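Local coordinates for protein hydroquinone dioxygenase large subunit (Pseudomonas sp., PDB 4ZXA) that probably opens the ring of hydroquinone as the large subunit of a two-subunit, Fe2+-dependent cupin dioxygenase, here holding cadmium and 4-hydroxybenzonitrile, at residues 320-323 / 324-328; 64-67 / 68-72; 183-186 / 187-190; 143-146 / 147-151; 264-268 / 269-273. All blocks are in the same frame, centred on the assembly; numbering follows the deposited sequence. Where two conformers were deposited one is given.

Contact 1. Residues 320-323 / 324-328; sequences TPNL and PHLYE
L323, L326 and Y327 meet in the first turn of helix 323-329, which the chain enters through a type I beta turn from T320 to L323. This is the tight side. L323 is buried, its CD1 4.0 Å from L326 CD1 and its CG 4.4 Å from Y327 CE2. Two backbone bonds of 3.0 Å, L326 N to N322 O and Y327 N to L323 O, start the helical ladder. P324, which has no N-H to give, sits in the first turn, where a helix needs none. L323 O also lies at the edge of the Y327 ring, 3.2 Å from CD2, while Y327 OH is bonded to V261 N. R260 touches both L323 and Y327, and L59 of the small-subunit chain packs on L326.

The other side is loose and faces solvent. N322 holds the N-cap position, yet its side chain makes no capping bond; with CG between the backbone N and the carbonyl carbon (chi1 73°), its OD1 rests against the L326 side chain, 3.7 Å from CD1. Its ND2 stays 4.1 Å from H325 CD2, at the imidazole edge, with the amide and ring planes 45° apart.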
loop_
_atom_site.group_PDB
_atom_site.type_symbol
_atom_site.label_atom_id
_atom_site.label_comp_id
_atom_site.label_asym_id
_atom_site.label_seq_id
_atom_site.Cartn_x
_atom_site.Cartn_y
_atom_site.Cartn_z
ATOM N N THR E 320 -15.988 -4.661 -29.618
ATOM C CA THR E 320 -17.265 -4.248 -30.185
ATOM C C THR E 320 -17.797 -2.948 -29.541
ATOM O O THR E 320 -17.993 -2.878 -28.324
ATOM C CB THR E 320 -18.311 -5.370 -30.022
ATOM O OG1 THR E 320 -17.842 -6.572 -30.658
ATOM C CG2 THR E 320 -19.642 -4.947 -30.623
ATOM N N PRO E 321 -18.063 -1.928 -30.367
ATOM C CA PRO E 321 -18.369 -0.566 -29.912
ATOM C C PRO E 321 -19.604 -0.412 -29.009
ATOM O O PRO E 321 -19.569 0.428 -28.108
ATOM C CB PRO E 321 -18.589 0.191 -31.227
ATOM C CG PRO E 321 -17.876 -0.618 -32.274
ATOM C CD PRO E 321 -18.060 -2.026 -31.839
ATOM N N ASN E 322 -20.669 -1.180 -29.229
ATOM C CA ASN E 322 -21.907 -0.930 -28.482
ATOM C C ASN E 322 -22.071 -1.760 -27.205
ATOM O O ASN E 322 -23.180 -1.912 -26.689
ATOM C CB ASN E 322 -23.141 -1.058 -29.389
ATOM C CG ASN E 322 -23.466 -2.512 -29.753
ATOM O OD1 ASN E 322 -22.649 -3.411 -29.563
ATOM N ND2 ASN E 322 -24.674 -2.743 -30.262
ATOM N N LEU E 323 -20.962 -2.292 -26.696
ATOM C CA LEU E 323 -20.993 -3.094 -25.465
ATOM C C LEU E 323 -21.707 -2.402 -24.295
ATOM O O LEU E 323 -22.575 -3.001 -23.669
ATOM C CB LEU E 323 -19.585 -3.553 -25.056
ATOM C CG LEU E 323 -19.115 -4.936 -25.553
ATOM C CD1 LEU E 323 -19.994 -5.485 -26.662
ATOM C CD2 LEU E 323 -17.662 -4.895 -26.007
ATOM N N PRO E 324 -21.356 -1.140 -23.996
ATOM C CA PRO E 324 -22.064 -0.476 -22.890
ATOM C C PRO E 324 -23.578 -0.520 -23.095
ATOM O O PRO E 324 -24.314 -0.832 -22.152
ATOM C CB PRO E 324 -21.544 0.963 -22.950
ATOM C CG PRO E 324 -20.192 0.827 -23.574
ATOM C CD PRO E 324 -20.312 -0.284 -24.581
ATOM N N HIS E 325 -24.039 -0.230 -24.313
ATOM C CA HIS E 325 -25.468 -0.352 -24.618
ATOM C C HIS E 325 -26.001 -1.756 -24.311
ATOM O O HIS E 325 -27.012 -1.897 -23.624
ATOM C CB HIS E 325 -25.775 0.017 -26.065
ATOM C CG HIS E 325 -27.110 -0.480 -26.534
ATOM N ND1 HIS E 325 -28.298 -0.063 -25.970
ATOM C CD2 HIS E 325 -27.441 -1.375 -27.494
ATOM C CE1 HIS E 325 -29.303 -0.680 -26.571
ATOM N NE2 HIS E 325 -28.814 -1.479 -27.498
ATOM N N LEU E 326 -25.310 -2.791 -24.790
ATOM C CA LEU E 326 -25.774 -4.165 -24.549
ATOM C C LEU E 326 -25.937 -4.496 -23.073
ATOM O O LEU E 326 -26.906 -5.155 -22.691
ATOM C CB LEU E 326 -24.868 -5.182 -25.215
ATOM C CG LEU E 326 -24.768 -4.999 -26.728
ATOM C CD1 LEU E 326 -23.918 -6.079 -27.338
ATOM C CD2 LEU E 326 -26.154 -5.007 -27.306
ATOM N N TYR E 327 -24.998 -4.040 -22.238
ATOM C CA TYR E 327 -25.065 -4.324 -20.799
ATOM C C TYR E 327 -26.154 -3.516 -20.107
ATOM O O TYR E 327 -26.907 -4.057 -19.309
ATOM C CB TYR E 327 -23.698 -4.149 -20.108
ATOM C CG TYR E 327 -22.738 -5.267 -20.438
ATOM C CD1 TYR E 327 -22.787 -6.479 -19.751
ATOM C CD2 TYR E 327 -21.821 -5.136 -21.467
ATOM C CE1 TYR E 327 -21.925 -7.533 -20.072
ATOM C CE2 TYR E 327 -20.954 -6.172 -21.793
ATOM C CZ TYR E 327 -21.014 -7.366 -21.092
ATOM O OH TYR E 327 -20.151 -8.378 -21.421
ATOM N N GLU E 328 -26.249 -2.232 -20.439
ATOM C CA GLU E 328 -27.295 -1.363 -19.914
ATOM C C GLU E 328 -28.717 -1.818 -20.326
ATOM O O GLU E 328 -29.644 -1.791 -19.514
ATOM C CB GLU E 328 -27.017 0.075 -20.370
ATOM C CG GLU E 328 -28.115 1.086 -20.064
ATOM C CD GLU E 328 -28.042 1.617 -18.638
ATOM O OE1 GLU E 328 -27.095 1.225 -17.914
ATOM O OE2 GLU E 328 -28.928 2.424 -18.245
#

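Contact 2. Residues 64-67 / 68-72; sequences DIFL and RAMMR
R68 runs back along helix 63-75 beside D64, one turn earlier, both side chains pointing the same way. Its CG stands beside the backbone N (chi1 -60°), and the chain is extended from there to NE, which carries the head back over the preceding turn. CB lies 3.7 Å from D64 O, and CG comes closer, 3.2 Å from the same oxygen. CD passes this carbonyl more distantly; R68 N already grips it in a nearly straight backbone bond. Beyond NE, D64 CB lies over one face of the guanidinium, 3.6 Å above the plane and toward its NH2 rim. At the tip, NH2 gives D64 OD2 a salt bridge of 3.3 Å whose hydrogen bond is weak, bent to 131°, the carboxylate and guanidinium planes being 54° apart. NH1 passes 4.1 Å from I65 CG1. The second carboxylate oxygen is used locally: D64 OD1 takes the I65 N-H at 2.7 Å from above the carboxylate plane.

On the buried flank M70 lies alongside F66, its CE 3.6 Å from F66 CZ and its SD 5.3 Å from the ring centroid, set obliquely. F66 also meets the F85 ring edge to face, while L67 and M70 pack on helix 122-136. The arrangement is that of an alpha helix with two i to i+4 side-chain pairs, an acid-base ion pair on the partly exposed flank and a Met-aromatic contact in the core.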
loop_
_atom_site.group_PDB
_atom_site.type_symbol
_atom_site.label_atom_id
_atom_site.label_comp_id
_atom_site.label_asym_id
_atom_site.label_seq_id
_atom_site.Cartn_x
_atom_site.Cartn_y
_atom_site.Cartn_z
ATOM N N ASP E 64 5.374 6.075 -5.663
ATOM C CA ASP E 64 5.529 4.926 -6.544
ATOM C C ASP E 64 4.167 4.313 -6.889
ATOM O O ASP E 64 3.883 4.067 -8.053
ATOM C CB ASP E 64 6.515 3.883 -6.000
ATOM C CG ASP E 64 6.136 3.364 -4.623
ATOM O OD1 ASP E 64 5.264 3.972 -3.960
ATOM O OD2 ASP E 64 6.736 2.342 -4.197
ATOM N N ILE E 65 3.318 4.102 -5.888
ATOM C CA ILE E 65 1.967 3.594 -6.123
ATOM C C ILE E 65 1.217 4.487 -7.113
ATOM O O ILE E 65 0.634 3.994 -8.096
ATOM C CB ILE E 65 1.197 3.415 -4.787
ATOM C CG1 ILE E 65 1.893 2.338 -3.948
ATOM C CG2 ILE E 65 -0.250 3.055 -5.014
ATOM C CD1 ILE E 65 1.237 2.081 -2.622
ATOM N N PHE E 66 1.280 5.797 -6.876
ATOM C CA PHE E 66 0.620 6.770 -7.738
ATOM C C PHE E 66 1.098 6.701 -9.177
ATOM O O PHE E 66 0.282 6.672 -10.098
ATOM C CB PHE E 66 0.825 8.193 -7.231
ATOM C CG PHE E 66 0.023 9.213 -7.976
ATOM C CD1 PHE E 66 0.557 9.874 -9.070
ATOM C CD2 PHE E 66 -1.272 9.511 -7.581
ATOM C CE1 PHE E 66 -0.191 10.827 -9.770
ATOM C CE2 PHE E 66 -2.032 10.468 -8.271
ATOM C CZ PHE E 66 -1.487 11.126 -9.361
ATOM N N LEU E 67 2.414 6.695 -9.369
ATOM C CA LEU E 67 2.979 6.665 -10.718
ATOM C C LEU E 67 2.661 5.380 -11.478
ATOM O O LEU E 67 2.330 5.442 -12.662
ATOM C CB LEU E 67 4.488 6.911 -10.706
ATOM C CG LEU E 67 4.836 8.333 -10.269
ATOM C CD1 LEU E 67 6.303 8.424 -9.925
ATOM C CD2 LEU E 67 4.439 9.339 -11.361
ATOM N N ARG E 68 2.752 4.225 -10.823
ATOM C CA ARG E 68 2.421 2.979 -11.511
ATOM C C ARG E 68 0.968 3.036 -11.985
ATOM O O ARG E 68 0.645 2.626 -13.116
ATOM C CB ARG E 68 2.627 1.760 -10.608
ATOM C CG ARG E 68 4.043 1.579 -10.094
ATOM C CD ARG E 68 4.229 0.208 -9.440
ATOM N NE ARG E 68 5.451 0.166 -8.640
ATOM C CZ ARG E 68 5.486 0.269 -7.314
ATOM N NH1 ARG E 68 4.359 0.399 -6.616
ATOM N NH2 ARG E 68 6.654 0.232 -6.689
ATOM N N ALA E 69 0.096 3.570 -11.132
ATOM C CA ALA E 69 -1.331 3.632 -11.453
ATOM C C ALA E 69 -1.594 4.544 -12.634
ATOM O O ALA E 69 -2.293 4.163 -13.563
ATOM C CB ALA E 69 -2.141 4.088 -10.253
ATOM N N MET E 70 -1.020 5.743 -12.609
ATOM C CA MET E 70 -1.285 6.728 -13.655
ATOM C C MET E 70 -0.663 6.257 -14.945
ATOM O O MET E 70 -1.200 6.492 -16.036
ATOM C CB MET E 70 -0.743 8.120 -13.296
ATOM C CG MET E 70 -0.909 9.134 -14.431
ATOM S SD MET E 70 -0.657 10.846 -13.920
ATOM C CE MET E 70 -2.118 11.075 -12.882
ATOM N N MET E 71 0.473 5.578 -14.811
ATOM C CA MET E 71 1.138 4.993 -15.972
ATOM C C MET E 71 0.211 4.023 -16.674
ATOM O O MET E 71 0.170 4.005 -17.896
ATOM C CB MET E 71 2.412 4.265 -15.582
ATOM C CG MET E 71 3.121 3.651 -16.763
ATOM S SD MET E 71 4.038 4.849 -17.729
ATOM C CE MET E 71 3.122 4.873 -19.275
ATOM N N ARG E 72 -0.532 3.217 -15.913
ATOM C CA ARG E 72 -1.458 2.286 -16.545
ATOM C C ARG E 72 -2.592 3.067 -17.192
ATOM O O ARG E 72 -2.944 2.805 -18.342
ATOM C CB ARG E 72 -1.997 1.214 -15.569
ATOM C CG ARG E 72 -0.925 0.247 -14.992
ATOM C CD ARG E 72 0.019 -0.220 -16.079
ATOM N NE ARG E 72 1.047 -1.160 -15.641
ATOM C CZ ARG E 72 2.102 -0.831 -14.895
ATOM N NH1 ARG E 72 2.251 0.413 -14.443
ATOM N NH2 ARG E 72 3.000 -1.751 -14.579
#

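Contact 3. Residues 183-186 / 187-190; sequences PLRN and DLPV
The flat peptide carbonyl of R185 meets L188 across a type I beta turn: L188 N approaches R185 O from above the carbonyl plane, 54° out of it and not on a lone pair. This bond of 3.0 Å joins the first and last residues of the turn, with N186 and D187 at its corners. The D187 carboxylate is the second flat group. Its CG sits between the backbone N and the carbonyl carbon (chi1 62°), which folds the acid back over the turn and brings OD1 to 3.8 Å from R185 C and 3.9 Å from N186 N. Neither distance is a bond.

The guanidinium of R185, the third flat group, leads away from the turn. Its extended chain carries it to Y222, with which it makes a cation-pi contact and whose carbonyl oxygen accepts a bond from NH1. On the way the aliphatic part of R185 lies against L188: L188 CD1 is 4.1 Å from both R185 CB and R185 CD. The N186 side chain starts away from D187-V190, and its OD1 has a weak bond from K221 NZ.

Chemically, the two segments share one backbone hydrogen bond and a slight apolar contact within the turn, whereas the charged end of R185 is directed to Y222 of helix 219-224, tying this surface loop to that helix.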
loop_
_atom_site.group_PDB
_atom_site.type_symbol
_atom_site.label_atom_id
_atom_site.label_comp_id
_atom_site.label_asym_id
_atom_site.label_seq_id
_atom_site.Cartn_x
_atom_site.Cartn_y
_atom_site.Cartn_z
ATOM N N PRO E 183 6.142 -5.794 -34.718
ATOM C CA PRO E 183 7.343 -6.624 -34.830
ATOM C C PRO E 183 7.395 -7.692 -33.754
ATOM O O PRO E 183 6.714 -7.562 -32.733
ATOM C CB PRO E 183 8.464 -5.616 -34.575
ATOM C CG PRO E 183 7.858 -4.681 -33.583
ATOM C CD PRO E 183 6.420 -4.519 -34.038
ATOM N N LEU E 184 8.206 -8.723 -33.977
ATOM C CA LEU E 184 8.537 -9.662 -32.906
ATOM C C LEU E 184 9.569 -8.994 -31.997
ATOM O O LEU E 184 9.851 -7.802 -32.150
ATOM C CB LEU E 184 9.038 -11.000 -33.473
ATOM C CG LEU E 184 8.071 -11.765 -34.413
ATOM C CD1 LEU E 184 8.727 -12.987 -35.031
ATOM C CD2 LEU E 184 6.762 -12.165 -33.724
ATOM N N ARG E 185 10.139 -9.740 -31.059
ATOM C CA ARG E 185 10.991 -9.119 -30.049
ATOM C C ARG E 185 12.397 -9.727 -29.979
ATOM O O ARG E 185 12.996 -9.829 -28.898
ATOM C CB ARG E 185 10.302 -9.178 -28.678
ATOM C CG ARG E 185 8.930 -8.515 -28.646
ATOM C CD ARG E 185 8.363 -8.430 -27.225
ATOM N NE ARG E 185 7.172 -7.586 -27.161
ATOM C CZ ARG E 185 6.153 -7.790 -26.333
ATOM N NH1 ARG E 185 6.168 -8.824 -25.508
ATOM N NH2 ARG E 185 5.114 -6.964 -26.334
ATOM N N ASN E 186 12.932 -10.126 -31.128
ATOM C CA ASN E 186 14.215 -10.812 -31.116
ATOM C C ASN E 186 15.365 -9.891 -30.688
ATOM O O ASN E 186 16.426 -10.361 -30.301
ATOM C CB ASN E 186 14.497 -11.500 -32.457
ATOM C CG ASN E 186 15.703 -12.435 -32.399
ATOM O OD1 ASN E 186 15.693 -13.462 -31.704
ATOM N ND2 ASN E 186 16.749 -12.083 -33.136
ATOM N N ASP E 187 15.140 -8.584 -30.732
ATOM C CA ASP E 187 16.138 -7.622 -30.270
ATOM C C ASP E 187 15.961 -7.228 -28.801
ATOM O O ASP E 187 16.510 -6.218 -28.376
ATOM C CB ASP E 187 16.099 -6.348 -31.124
ATOM C CG ASP E 187 14.751 -5.611 -31.028
ATOM O OD1 ASP E 187 13.693 -6.279 -30.893
ATOM O OD2 ASP E 187 14.746 -4.357 -31.092
ATOM N N LEU E 188 15.191 -7.996 -28.034
ATOM C CA LEU E 188 15.026 -7.704 -26.604
ATOM C C LEU E 188 15.519 -8.827 -25.692
ATOM O O LEU E 188 15.379 -10.009 -25.994
ATOM C CB LEU E 188 13.576 -7.364 -26.257
ATOM C CG LEU E 188 13.022 -6.097 -26.905
ATOM C CD1 LEU E 188 11.551 -5.912 -26.556
ATOM C CD2 LEU E 188 13.848 -4.888 -26.489
ATOM N N PRO E 189 16.095 -8.452 -24.551
ATOM C CA PRO E 189 16.595 -9.483 -23.646
ATOM C C PRO E 189 15.444 -10.222 -22.972
ATOM O O PRO E 189 14.386 -9.637 -22.681
ATOM C CB PRO E 189 17.381 -8.677 -22.614
ATOM C CG PRO E 189 16.631 -7.372 -22.545
ATOM C CD PRO E 189 16.180 -7.102 -23.968
ATOM N N VAL E 190 15.653 -11.510 -22.747
ATOM C CA VAL E 190 14.738 -12.319 -21.957
ATOM C C VAL E 190 14.710 -11.790 -20.525
ATOM O O VAL E 190 15.756 -11.600 -19.909
ATOM C CB VAL E 190 15.209 -13.780 -21.933
ATOM C CG1 VAL E 190 14.272 -14.651 -21.089
ATOM C CG2 VAL E 190 15.347 -14.307 -23.357
#

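Contact 4. Residues 143-146 / 147-151; sequences PFAA and PEETG
A146 and E149 are joined by a pair of reciprocal hydrogen bonds. E149 N reaches back to A146 O at 2.9 Å, coming from above the carbonyl plane, 52° out of it. In return the E149 side chain takes the A146 N-H on OE1, at 3.0 Å and 153°, through the anti lone pair. CG of E149 lies beside its own backbone N (chi1 -66°) and the chain is extended beyond CG, which brings the carboxylate alongside the 145-146 peptide. A further bond, T150 N to P147 O at 3.2 Å, continues the short 3-10 turn 147-149.

Charge adds a second layer. Both carboxylate oxygens of E149 have partners beyond the turn, OE1 in a salt bridge and OE2 in a hydrogen bond from N191, so the group is probably kept ionised and held in one rotation.

Van der Waals contacts fill in the rest. A145 CB lies 4.0 Å from E149 CB, an apolar touch, and 3.5 Å from E149 OE1. T150 CG2 stands 3.8 Å from A146 O.

The turn lies in the loop between helices 122-136 and 162-165, with Y44 of the second subunit packed on A146 and P147: F144 and P143 lie against helix 63-75, and the salt-bridge partner of E149 OE1 is R310, at the start of strand 310-318.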
loop_
_atom_site.group_PDB
_atom_site.type_symbol
_atom_site.label_atom_id
_atom_site.label_comp_id
_atom_site.label_asym_id
_atom_site.label_seq_id
_atom_site.Cartn_x
_atom_site.Cartn_y
_atom_site.Cartn_z
ATOM N N PRO E 143 7.919 3.250 -13.956
ATOM C CA PRO E 143 6.540 2.990 -13.511
ATOM C C PRO E 143 5.902 1.747 -14.155
ATOM O O PRO E 143 4.850 1.299 -13.693
ATOM C CB PRO E 143 5.770 4.239 -13.974
ATOM C CG PRO E 143 6.789 5.226 -14.348
ATOM C CD PRO E 143 8.010 4.474 -14.758
ATOM N N PHE E 144 6.527 1.212 -15.200
ATOM C CA PHE E 144 5.986 0.061 -15.915
ATOM C C PHE E 144 6.589 -1.278 -15.463
ATOM O O PHE E 144 6.234 -2.336 -15.978
ATOM C CB PHE E 144 6.233 0.240 -17.403
ATOM C CG PHE E 144 4.987 0.437 -18.207
ATOM C CD1 PHE E 144 4.945 1.396 -19.206
ATOM C CD2 PHE E 144 3.874 -0.355 -17.988
ATOM C CE1 PHE E 144 3.814 1.572 -19.953
ATOM C CE2 PHE E 144 2.730 -0.189 -18.749
ATOM C CZ PHE E 144 2.706 0.775 -19.729
ATOM N N ALA E 145 7.498 -1.225 -14.501
ATOM C CA ALA E 145 8.224 -2.412 -14.079
ATOM C C ALA E 145 7.879 -2.811 -12.652
ATOM O O ALA E 145 7.373 -1.996 -11.882
ATOM C CB ALA E 145 9.713 -2.175 -14.205
ATOM N N ALA E 146 8.151 -4.069 -12.314
ATOM C CA ALA E 146 7.998 -4.547 -10.945
ATOM C C ALA E 146 9.081 -3.951 -10.068
ATOM O O ALA E 146 10.118 -3.504 -10.564
ATOM C CB ALA E 146 8.062 -6.054 -10.890
ATOM N N PRO E 147 8.835 -3.931 -8.755
ATOM C CA PRO E 147 9.749 -3.267 -7.823
ATOM C C PRO E 147 11.158 -3.846 -7.866
ATOM O O PRO E 147 12.124 -3.097 -7.844
ATOM C CB PRO E 147 9.081 -3.496 -6.468
ATOM C CG PRO E 147 7.609 -3.602 -6.808
ATOM C CD PRO E 147 7.560 -4.304 -8.120
ATOM N N GLU E 148 11.264 -5.165 -7.944
ATOM C CA GLU E 148 12.562 -5.834 -8.013
ATOM C C GLU E 148 13.367 -5.445 -9.252
ATOM O O GLU E 148 14.560 -5.734 -9.346
ATOM C CB GLU E 148 12.370 -7.354 -7.966
ATOM C CG GLU E 148 12.217 -7.898 -6.568
ATOM C CD GLU E 148 13.484 -7.731 -5.760
ATOM O OE1 GLU E 148 14.317 -8.668 -5.772
ATOM O OE2 GLU E 148 13.649 -6.665 -5.119
ATOM N N GLU E 149 12.707 -4.781 -10.194
ATOM C CA GLU E 149 13.324 -4.447 -11.473
ATOM C C GLU E 149 13.744 -2.996 -11.604
ATOM O O GLU E 149 14.347 -2.612 -12.600
ATOM C CB GLU E 149 12.337 -4.694 -12.611
ATOM C CG GLU E 149 11.918 -6.109 -12.878
ATOM C CD GLU E 149 11.090 -6.187 -14.155
ATOM O OE1 GLU E 149 9.968 -5.630 -14.196
ATOM O OE2 GLU E 149 11.573 -6.782 -15.135
ATOM N N THR E 150 13.376 -2.162 -10.651
ATOM C CA THR E 150 13.613 -0.745 -10.847
ATOM C C THR E 150 14.096 -0.110 -9.565
ATOM O O THR E 150 14.191 -0.782 -8.530
ATOM C CB THR E 150 12.348 -0.032 -11.359
ATOM O OG1 THR E 150 12.694 1.265 -11.863
ATOM C CG2 THR E 150 11.309 0.104 -10.243
ATOM N N GLY E 151 14.422 1.175 -9.639
ATOM C CA GLY E 151 14.836 1.917 -8.456
ATOM C C GLY E 151 13.676 2.589 -7.722
ATOM O O GLY E 151 12.533 2.111 -7.735
#

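Contact 5. Residues 264-268 / 269-273; sequences FIQMS and DEIVW
Q266 meets I271 with its amide, the two side chains crossing at about a right angle; Q266 CD is 3.7 Å from I271 CG1. The chain bends at chi2 (69°), turning NE2 back onto S268 O in a bond of 2.8 Å and 169° that lies in the amide plane. Q266 OE1 takes a bond from a water that also accepts a hydrogen bond from W273 NE1 at 3.0 Å, in the plane of the indole. S268 OG donates to D269 OD2 at 2.7 Å, on the anti side but out of the carboxylate plane. That carboxylate has further partners: OD2 pairs with K309, and OD1 accepts a hydrogen bond from V13 N of the small-subunit chain. The turn links strands 262-266 and 270-277, which belong to different sheets of the cupin fold; the axes of the short strand segments 264-266 and 270-273 come within 8.8 Å. Farther along the two strands, two residues of the 4-hydroxybenzonitrile pocket meet: F264 CE2 stands over one face of the W273 indole, 3.3 Å from CZ2, the ring planes at 32°.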
loop_
_atom_site.group_PDB
_atom_site.type_symbol
_atom_site.label_atom_id
_atom_site.label_comp_id
_atom_site.label_asym_id
_atom_site.label_seq_id
_atom_site.Cartn_x
_atom_site.Cartn_y
_atom_site.Cartn_z
ATOM N N PHE E 264 -10.089 -14.193 -18.650
ATOM C CA PHE E 264 -8.688 -14.426 -18.334
ATOM C C PHE E 264 -8.338 -15.904 -18.600
ATOM O O PHE E 264 -9.018 -16.800 -18.097
ATOM C CB PHE E 264 -8.432 -14.111 -16.856
ATOM C CG PHE E 264 -8.564 -12.653 -16.486
ATOM C CD1 PHE E 264 -8.573 -11.660 -17.453
ATOM C CD2 PHE E 264 -8.648 -12.271 -15.151
ATOM C CE1 PHE E 264 -8.687 -10.310 -17.101
ATOM C CE2 PHE E 264 -8.755 -10.922 -14.790
ATOM C CZ PHE E 264 -8.776 -9.942 -15.773
ATOM N N ILE E 265 -7.304 -16.166 -19.403
ATOM C CA ILE E 265 -6.740 -17.520 -19.527
ATOM C C ILE E 265 -5.314 -17.525 -19.002
ATOM O O ILE E 265 -4.418 -16.950 -19.636
ATOM C CB ILE E 265 -6.613 -17.973 -20.970
ATOM C CG1 ILE E 265 -7.860 -17.612 -21.786
ATOM C CG2 ILE E 265 -6.298 -19.468 -21.018
ATOM C CD1 ILE E 265 -8.948 -18.623 -21.743
ATOM N N GLN E 266 -5.090 -18.168 -17.860
ATOM C CA GLN E 266 -3.768 -18.149 -17.236
ATOM C C GLN E 266 -2.815 -19.122 -17.952
ATOM O O GLN E 266 -3.058 -20.330 -17.988
ATOM C CB GLN E 266 -3.876 -18.445 -15.731
ATOM C CG GLN E 266 -2.588 -18.252 -14.941
ATOM C CD GLN E 266 -2.184 -16.793 -14.851
ATOM O OE1 GLN E 266 -3.040 -15.917 -14.765
ATOM N NE2 GLN E 266 -0.879 -16.521 -14.879
ATOM N N MET E 267 -1.734 -18.605 -18.529
ATOM C CA MET E 267 -0.893 -19.449 -19.379
ATOM C C MET E 267 0.307 -20.055 -18.657
ATOM O O MET E 267 0.699 -21.189 -18.946
ATOM C CB MET E 267 -0.461 -18.714 -20.656
ATOM C CG MET E 267 -1.591 -18.542 -21.644
ATOM S SD MET E 267 -1.091 -17.799 -23.210
ATOM C CE MET E 267 -0.203 -16.359 -22.642
ATOM N N SER E 268 0.884 -19.306 -17.720
ATOM C CA SER E 268 1.982 -19.822 -16.908
ATOM C C SER E 268 1.838 -19.409 -15.454
ATOM O O SER E 268 1.251 -18.375 -15.157
ATOM C CB SER E 268 3.329 -19.331 -17.433
ATOM O OG SER E 268 3.741 -18.169 -16.742
ATOM N N ASP E 269 2.368 -20.231 -14.556
ATOM C CA ASP E 269 2.427 -19.906 -13.143
ATOM C C ASP E 269 1.042 -19.694 -12.530
ATOM O O ASP E 269 0.125 -20.474 -12.806
ATOM C CB ASP E 269 3.364 -18.719 -12.929
ATOM C CG ASP E 269 4.776 -19.027 -13.416
ATOM O OD1 ASP E 269 5.456 -19.845 -12.753
ATOM O OD2 ASP E 269 5.201 -18.493 -14.471
ATOM N N GLU E 270 0.892 -18.665 -11.696
ATOM C CA GLU E 270 -0.394 -18.403 -11.063
ATOM C C GLU E 270 -0.576 -16.953 -10.661
ATOM O O GLU E 270 0.392 -16.254 -10.372
ATOM C CB GLU E 270 -0.624 -19.325 -9.852
ATOM C CG GLU E 270 0.286 -19.062 -8.644
ATOM C CD GLU E 270 -0.080 -19.905 -7.411
ATOM O OE1 GLU E 270 -0.902 -20.840 -7.528
ATOM O OE2 GLU E 270 0.460 -19.636 -6.312
ATOM N N ILE E 271 -1.837 -16.526 -10.644
ATOM C CA ILE E 271 -2.242 -15.199 -10.198
ATOM C C ILE E 271 -3.423 -15.321 -9.230
ATOM O O ILE E 271 -4.312 -16.170 -9.410
ATOM C CB ILE E 271 -2.667 -14.298 -11.400
ATOM C CG1 ILE E 271 -1.491 -14.074 -12.367
ATOM C CG2 ILE E 271 -3.228 -12.961 -10.909
ATOM C CD1 ILE E 271 -1.834 -13.246 -13.591
ATOM N N VAL E 272 -3.444 -14.477 -8.203
ATOM C CA VAL E 272 -4.592 -14.451 -7.305
ATOM C C VAL E 272 -5.439 -13.179 -7.461
ATOM O O VAL E 272 -4.930 -12.047 -7.402
ATOM C CB VAL E 272 -4.179 -14.619 -5.836
ATOM C CG1 VAL E 272 -5.401 -14.448 -4.914
ATOM C CG2 VAL E 272 -3.530 -15.957 -5.631
ATOM N N TRP E 273 -6.743 -13.373 -7.639
ATOM C CA TRP E 273 -7.660 -12.251 -7.774
ATOM C C TRP E 273 -8.595 -12.066 -6.575
ATOM O O TRP E 273 -9.332 -12.979 -6.212
ATOM C CB TRP E 273 -8.467 -12.380 -9.066
ATOM C CG TRP E 273 -7.630 -12.236 -10.291
ATOM C CD1 TRP E 273 -6.997 -13.237 -10.965
ATOM C CD2 TRP E 273 -7.313 -11.021 -10.989
ATOM N NE1 TRP E 273 -6.325 -12.730 -12.043
ATOM C CE2 TRP E 273 -6.499 -11.371 -12.082
ATOM C CE3 TRP E 273 -7.653 -9.677 -10.804
ATOM C CZ2 TRP E 273 -6.009 -10.424 -12.986
ATOM C CZ3 TRP E 273 -7.165 -8.732 -11.701
ATOM C CH2 TRP E 273 -6.348 -9.109 -12.770
HETATM O O HOH W 1 -5.119 -14.795 -13.880
#

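From the N terminus the order is contact 2, 4, 3, 5 and 1. Each is local, all lie in series, and none nests in or crosses another. Contact 2 closes no loop, being one run of helix 63-75. Contact 4 turns the chain in the loop after helix 122-136 and touches contact 2, where R72 NH1 reaches P143 O and M71 packs on F144. Contact 3 turns the next long loop, before strand 203-206, about 8 Å from contact 4 at the nearest atoms. Contact 5 closes the short turn between strands 262-266 and 270-277, of two different sheets, and its F264-W273 end lies in the ligand pocket. Contact 1 starts the last helix, after strand 310-318.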